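Local coordinates for DNA-binding protein reb1 (Schizosaccharomyces pombe, PDB 5EYB), which binds specific sites in the ribosomal DNA spacer and gene promoters, bending the replication-barrier DNA, and helps terminate transcription by RNA polymerase I, at residues 42-47 with 78-83; 125-130 with 165-170. All blocks are in the same frame, centred on the assembly; numbering follows the deposited sequence.

Contact 1: residues 42-47 with 78-83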
loop_
_atom_site.group_PDB
_atom_site.type_symbol
_atom_site.label_atom_id
_atom_site.label_comp_id
_atom_site.label_asym_id
_atom_site.label_seq_id
_atom_site.Cartn_x
_atom_site.Cartn_y
_atom_site.Cartn_z
ATOM N N ASP A 42 28.786 -9.888 -6.059
ATOM C CA ASP A 42 29.310 -9.040 -7.122
ATOM C C ASP A 42 28.408 -9.104 -8.354
ATOM O O ASP A 42 28.171 -8.090 -9.008
ATOM C CB ASP A 42 30.741 -9.444 -7.486
ATOM N N SER A 43 27.904 -10.297 -8.659
ATOM C CA SER A 43 26.991 -10.483 -9.785
ATOM C C SER A 43 25.655 -9.788 -9.542
ATOM O O SER A 43 25.006 -9.326 -10.482
ATOM C CB SER A 43 26.755 -11.973 -10.049
ATOM O OG SER A 43 27.955 -12.633 -10.408
ATOM N N LEU A 44 25.252 -9.717 -8.275
ATOM C CA LEU A 44 23.967 -9.132 -7.903
ATOM C C LEU A 44 24.022 -7.608 -7.847
ATOM O O LEU A 44 23.009 -6.951 -7.603
ATOM C CB LEU A 44 23.499 -9.688 -6.556
ATOM C CG LEU A 44 23.080 -11.160 -6.563
ATOM C CD1 LEU A 44 22.744 -11.633 -5.160
ATOM C CD2 LEU A 44 21.901 -11.370 -7.497
ATOM N N HIS A 45 25.206 -7.048 -8.068
ATOM C CA HIS A 45 25.347 -5.601 -8.167
ATOM C C HIS A 45 24.929 -5.134 -9.555
ATOM O O HIS A 45 24.581 -3.969 -9.752
ATOM C CB HIS A 45 26.784 -5.166 -7.868
ATOM C CG HIS A 45 27.053 -4.932 -6.414
ATOM N ND1 HIS A 45 27.588 -5.897 -5.590
ATOM C CD2 HIS A 45 26.857 -3.839 -5.638
ATOM C CE1 HIS A 45 27.713 -5.409 -4.368
ATOM N NE2 HIS A 45 27.275 -4.163 -4.370
ATOM N N GLU A 46 24.963 -6.054 -10.514
ATOM C CA GLU A 46 24.561 -5.750 -11.881
ATOM C C GLU A 46 23.044 -5.797 -12.024
ATOM O O GLU A 46 22.352 -6.417 -11.217
ATOM C CB GLU A 46 25.217 -6.725 -12.861
ATOM N N LYS A 47 22.533 -5.135 -13.057
ATOM C CA LYS A 47 21.098 -5.096 -13.303
ATOM C C LYS A 47 20.610 -6.388 -13.949
ATOM O O LYS A 47 19.605 -6.958 -13.531
ATOM C CB LYS A 47 20.737 -3.898 -14.185
ATOM N N ALA A 78 18.929 -8.438 -1.083
ATOM C CA ALA A 78 19.015 -8.135 0.333
ATOM C C ALA A 78 19.810 -9.133 1.151
ATOM O O ALA A 78 20.388 -8.779 2.151
ATOM C CB ALA A 78 17.642 -7.947 0.919
ATOM N N LEU A 79 19.789 -10.394 0.759
ATOM C CA LEU A 79 20.473 -11.450 1.489
ATOM C C LEU A 79 21.989 -11.340 1.546
ATOM O O LEU A 79 22.595 -11.454 2.591
ATOM C CB LEU A 79 20.123 -12.764 0.824
ATOM C CG LEU A 79 20.036 -14.035 1.631
ATOM C CD1 LEU A 79 20.831 -15.077 0.900
ATOM C CD2 LEU A 79 20.549 -13.850 3.031
ATOM N N TYR A 80 22.593 -11.084 0.393
ATOM C CA TYR A 80 23.936 -10.555 0.237
ATOM C C TYR A 80 23.475 -9.195 0.413
ATOM O O TYR A 80 22.319 -9.033 0.184
ATOM C CB TYR A 80 24.366 -10.715 -1.197
ATOM C CG TYR A 80 24.496 -12.141 -1.539
ATOM C CD1 TYR A 80 25.713 -12.740 -1.563
ATOM C CD2 TYR A 80 23.398 -12.902 -1.776
ATOM C CE1 TYR A 80 25.842 -14.062 -1.847
ATOM C CE2 TYR A 80 23.520 -14.228 -2.055
ATOM C CZ TYR A 80 24.751 -14.791 -2.086
ATOM O OH TYR A 80 24.900 -16.102 -2.366
ATOM N N ASN A 81 24.281 -8.237 0.830
ATOM C CA ASN A 81 23.719 -6.928 1.086
ATOM C C ASN A 81 24.004 -6.015 -0.055
ATOM O O ASN A 81 25.134 -5.711 -0.327
ATOM C CB ASN A 81 24.220 -6.424 2.412
ATOM C CG ASN A 81 24.202 -7.508 3.456
ATOM O OD1 ASN A 81 23.390 -7.500 4.368
ATOM N ND2 ASN A 81 25.078 -8.476 3.297
ATOM N N ILE A 82 22.962 -5.582 -0.736
ATOM C CA ILE A 82 23.125 -4.679 -1.846
ATOM C C ILE A 82 22.452 -3.409 -1.430
ATOM O O ILE A 82 21.314 -3.415 -1.004
ATOM C CB ILE A 82 22.561 -5.258 -3.155
ATOM C CG1 ILE A 82 23.585 -6.151 -3.835
ATOM C CG2 ILE A 82 22.229 -4.178 -4.161
ATOM C CD1 ILE A 82 24.386 -7.009 -2.898
ATOM N N PRO A 83 23.249 -2.271 -1.573
ATOM C CA PRO A 83 22.652 -1.077 -0.986
ATOM C C PRO A 83 21.361 -0.725 -1.654
ATOM O O PRO A 83 21.217 -0.812 -2.852
ATOM C CB PRO A 83 23.682 -0.003 -1.263
ATOM C CG PRO A 83 24.959 -0.722 -1.183
ATOM C CD PRO A 83 24.635 -1.838 -2.089
#
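Leu44 and Tyr80 make the tight, buried half of this contact. The two side chains cross at about a right angle, and the Leu44 CD1 methyl does the touching, 3.7 Å from Tyr80 CD2, with CG and CE2 of the ring slightly farther off. At Leu44, chi1 (-70°) puts CG anti to the carbonyl carbon, and chi2 (175°) then sets the touching CD1. Beside this pair lies Ile82, also buried; its CG1 packs 3.9 Å from the carbonyl oxygen Leu44 O, which accepts a hydrogen bond from Arg77 NE.

The looser half is at the surface. There the exposed His45 lies with one ring face against Ile82, whose CG1 sits 4.2 Å from the ring centroid and only 7° off the ring normal, a CH-pi contact; the terminal methyl Ile82 CD1 is 4.0 Å from His45 CE1. Pro83, exposed as well, adds just its CD, 4.2 Å from His45 NE2. His45 ND1 is hydrogen-bonded to Ala41 O, in the last turn of helix 37-43, which His45 follows.

Both segments are exits from helices of the first Myb-associated domain, a helix-turn-helix relative. Ser43 to Glu46 form a type I beta turn as helix 37-43 ends, and it leads to Lys47, which packs on a DNA phosphate. The other segment leaves helix 69-79 at Tyr80. Tyr80 also touches Met26 of helix 16-32 and Val40 and Ala41 of helix 37-43, while Leu44 rests on Leu53 of helix 51-63, so the contact lies where four helices meet.

Contact 2: residues 125-130 with 165-170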
loop_
_atom_site.group_PDB
_atom_site.type_symbol
_atom_site.label_atom_id
_atom_site.label_comp_id
_atom_site.label_asym_id
_atom_site.label_seq_id
_atom_site.Cartn_x
_atom_site.Cartn_y
_atom_site.Cartn_z
ATOM N N PHE A 125 -7.959 -25.541 17.415
ATOM C CA PHE A 125 -7.252 -24.431 18.037
ATOM C C PHE A 125 -7.808 -23.085 17.574
ATOM O O PHE A 125 -8.062 -22.201 18.389
ATOM C CB PHE A 125 -5.755 -24.517 17.732
ATOM C CG PHE A 125 -4.962 -23.355 18.255
ATOM C CD1 PHE A 125 -4.652 -23.262 19.602
ATOM C CD2 PHE A 125 -4.521 -22.359 17.400
ATOM C CE1 PHE A 125 -3.919 -22.191 20.087
ATOM C CE2 PHE A 125 -3.788 -21.287 17.879
ATOM C CZ PHE A 125 -3.487 -21.203 19.224
ATOM N N CYS A 126 -8.004 -22.942 16.266
ATOM C CA CYS A 126 -8.477 -21.686 15.695
ATOM C C CYS A 126 -9.895 -21.345 16.143
ATOM O O CYS A 126 -10.205 -20.181 16.404
ATOM C CB CYS A 126 -8.416 -21.740 14.167
ATOM S SG CYS A 126 -6.758 -21.950 13.490
ATOM N N ASN A 127 -10.752 -22.358 16.228
ATOM C CA ASN A 127 -12.138 -22.145 16.633
ATOM C C ASN A 127 -12.251 -21.706 18.086
ATOM O O ASN A 127 -13.082 -20.865 18.423
ATOM C CB ASN A 127 -12.965 -23.412 16.406
ATOM C CG ASN A 127 -13.245 -23.668 14.938
ATOM O OD1 ASN A 127 -14.273 -23.244 14.405
ATOM N ND2 ASN A 127 -12.327 -24.360 14.273
ATOM N N GLN A 128 -11.413 -22.276 18.944
ATOM C CA GLN A 128 -11.421 -21.919 20.357
ATOM C C GLN A 128 -10.884 -20.507 20.575
ATOM O O GLN A 128 -11.334 -19.798 21.475
ATOM C CB GLN A 128 -10.610 -22.929 21.167
ATOM C CG GLN A 128 -11.280 -24.285 21.294
ATOM C CD GLN A 128 -12.628 -24.202 21.982
ATOM O OE1 GLN A 128 -12.736 -23.709 23.104
ATOM N NE2 GLN A 128 -13.667 -24.681 21.307
ATOM N N ILE A 129 -9.922 -20.102 19.752
ATOM C CA ILE A 129 -9.418 -18.735 19.792
ATOM C C ILE A 129 -10.550 -17.770 19.464
ATOM O O ILE A 129 -10.720 -16.742 20.123
ATOM C CB ILE A 129 -8.254 -18.520 18.799
ATOM C CG1 ILE A 129 -7.016 -19.311 19.226
ATOM C CG2 ILE A 129 -7.908 -17.049 18.691
ATOM C CD1 ILE A 129 -6.320 -18.758 20.441
ATOM N N TRP A 130 -11.335 -18.125 18.452
ATOM C CA TRP A 130 -12.396 -17.260 17.947
ATOM C C TRP A 130 -13.784 -17.606 18.491
ATOM O O TRP A 130 -14.792 -17.152 17.956
ATOM C CB TRP A 130 -12.421 -17.314 16.417
ATOM C CG TRP A 130 -11.307 -16.561 15.777
ATOM C CD1 TRP A 130 -10.052 -17.023 15.505
ATOM C CD2 TRP A 130 -11.343 -15.204 15.323
ATOM N NE1 TRP A 130 -9.304 -16.035 14.910
ATOM C CE2 TRP A 130 -10.075 -14.909 14.789
ATOM C CE3 TRP A 130 -12.326 -14.211 15.320
ATOM C CZ2 TRP A 130 -9.765 -13.661 14.256
ATOM C CZ3 TRP A 130 -12.017 -12.976 14.791
ATOM C CH2 TRP A 130 -10.746 -12.709 14.265
ATOM N N TYR A 165 -4.215 -17.410 13.128
ATOM C CA TYR A 165 -4.922 -18.654 13.416
ATOM C C TYR A 165 -6.421 -18.413 13.498
ATOM O O TYR A 165 -6.951 -18.070 14.552
ATOM C CB TYR A 165 -4.410 -19.279 14.714
ATOM C CG TYR A 165 -2.943 -19.635 14.667
ATOM C CD1 TYR A 165 -1.972 -18.708 15.022
ATOM C CD2 TYR A 165 -2.529 -20.894 14.255
ATOM C CE1 TYR A 165 -0.628 -19.027 14.970
ATOM C CE2 TYR A 165 -1.188 -21.223 14.202
ATOM C CZ TYR A 165 -0.242 -20.285 14.560
ATOM O OH TYR A 165 1.094 -20.610 14.510
ATOM N N ASN A 166 -7.095 -18.599 12.369
ATOM C CA ASN A 166 -8.525 -18.364 12.274
ATOM C C ASN A 166 -9.217 -19.544 11.606
ATOM O O ASN A 166 -8.588 -20.281 10.849
ATOM C CB ASN A 166 -8.796 -17.070 11.501
ATOM C CG ASN A 166 -8.230 -17.102 10.099
ATOM O OD1 ASN A 166 -8.911 -17.492 9.149
ATOM N ND2 ASN A 166 -6.973 -16.693 9.960
ATOM N N PRO A 167 -10.515 -19.735 11.897
ATOM C CA PRO A 167 -11.294 -20.832 11.312
ATOM C C PRO A 167 -11.884 -20.478 9.949
ATOM O O PRO A 167 -12.429 -21.347 9.267
ATOM C CB PRO A 167 -12.402 -21.046 12.340
ATOM C CG PRO A 167 -12.640 -19.681 12.884
ATOM C CD PRO A 167 -11.289 -19.006 12.918
ATOM N N PHE A 168 -11.776 -19.211 9.564
ATOM C CA PHE A 168 -12.336 -18.740 8.305
ATOM C C PHE A 168 -11.427 -19.107 7.138
ATOM O O PHE A 168 -10.260 -19.445 7.334
ATOM C CB PHE A 168 -12.558 -17.229 8.355
ATOM C CG PHE A 168 -13.196 -16.754 9.633
ATOM C CD1 PHE A 168 -14.566 -16.848 9.817
ATOM C CD2 PHE A 168 -12.424 -16.218 10.653
ATOM C CE1 PHE A 168 -15.158 -16.414 10.994
ATOM C CE2 PHE A 168 -13.010 -15.782 11.832
ATOM C CZ PHE A 168 -14.378 -15.880 12.001
ATOM N N GLU A 169 -11.967 -19.041 5.927
ATOM C CA GLU A 169 -11.201 -19.364 4.727
ATOM C C GLU A 169 -10.508 -18.122 4.180
ATOM O O GLU A 169 -11.144 -17.263 3.569
ATOM C CB GLU A 169 -12.106 -19.978 3.657
ATOM N N ASP A 170 -9.199 -18.034 4.404
ATOM C CA ASP A 170 -8.431 -16.856 4.017
ATOM C C ASP A 170 -8.068 -16.869 2.535
ATOM O O ASP A 170 -7.311 -17.726 2.076
ATOM C CB ASP A 170 -7.161 -16.748 4.865
#
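Phe125 in helix 122-129 and Trp130 just past its end each form an edge-to-face aromatic pair with the segment that leads from the second Myb-associated domain into the first Myb repeat. The Phe125 edge is turned to the Tyr165 face in an offset T-shape, planes at 89°, with CE2 3.7 Å from Tyr165 CG. At Trp130 the roles swap: the indole offers its face, and the Phe168 edge comes over it at 84°, CE2 lying 3.9 Å from Trp130 CE3.

Between the two pairs Cys126 packs against backbone, its CB 3.5 Å from Asn166 C, and its sulfur reaches Tyr165 CB. Pro167 packs between Asn127 and Trp130: its CB rests on Asn127 OD1 as plain packing, the amide's ND2 being hydrogen-bonded to Tyr123 O, and its CD lies 3.5 Å from Trp130 CD1, proline and indole crossing at about a right angle. Arg162 supplies a cation-pi partner for the indole, and Pro204 of helix 204-215 touches both Trp130 and Phe168. The indole nitrogen Trp130 NE1 bonds to Arg162 O and makes a weak, bent bond to Tyr165 O, 3.1 Å at 129°.

Overall arrangement
From the N terminus, the chain runs through helix 16-32, and contact 1 opens at the end of helix 37-43; helices 51-63 and 69-79 follow, and 78-83 returns to close a mostly helical loop within the first Myb-associated domain. Helix 101-116 then belongs to the second such domain. Contact 2 opens on helix 122-129 and closes at 165-170 after helices 136-147 and 154-164, just as the chain enters the first Myb repeat. The two loops neither nest nor cross: they follow in series, with centres 40 Å apart and no touch. Contact 1 ties helices inside one domain, whereas contact 2 joins the second domain to the start of the Myb repeats.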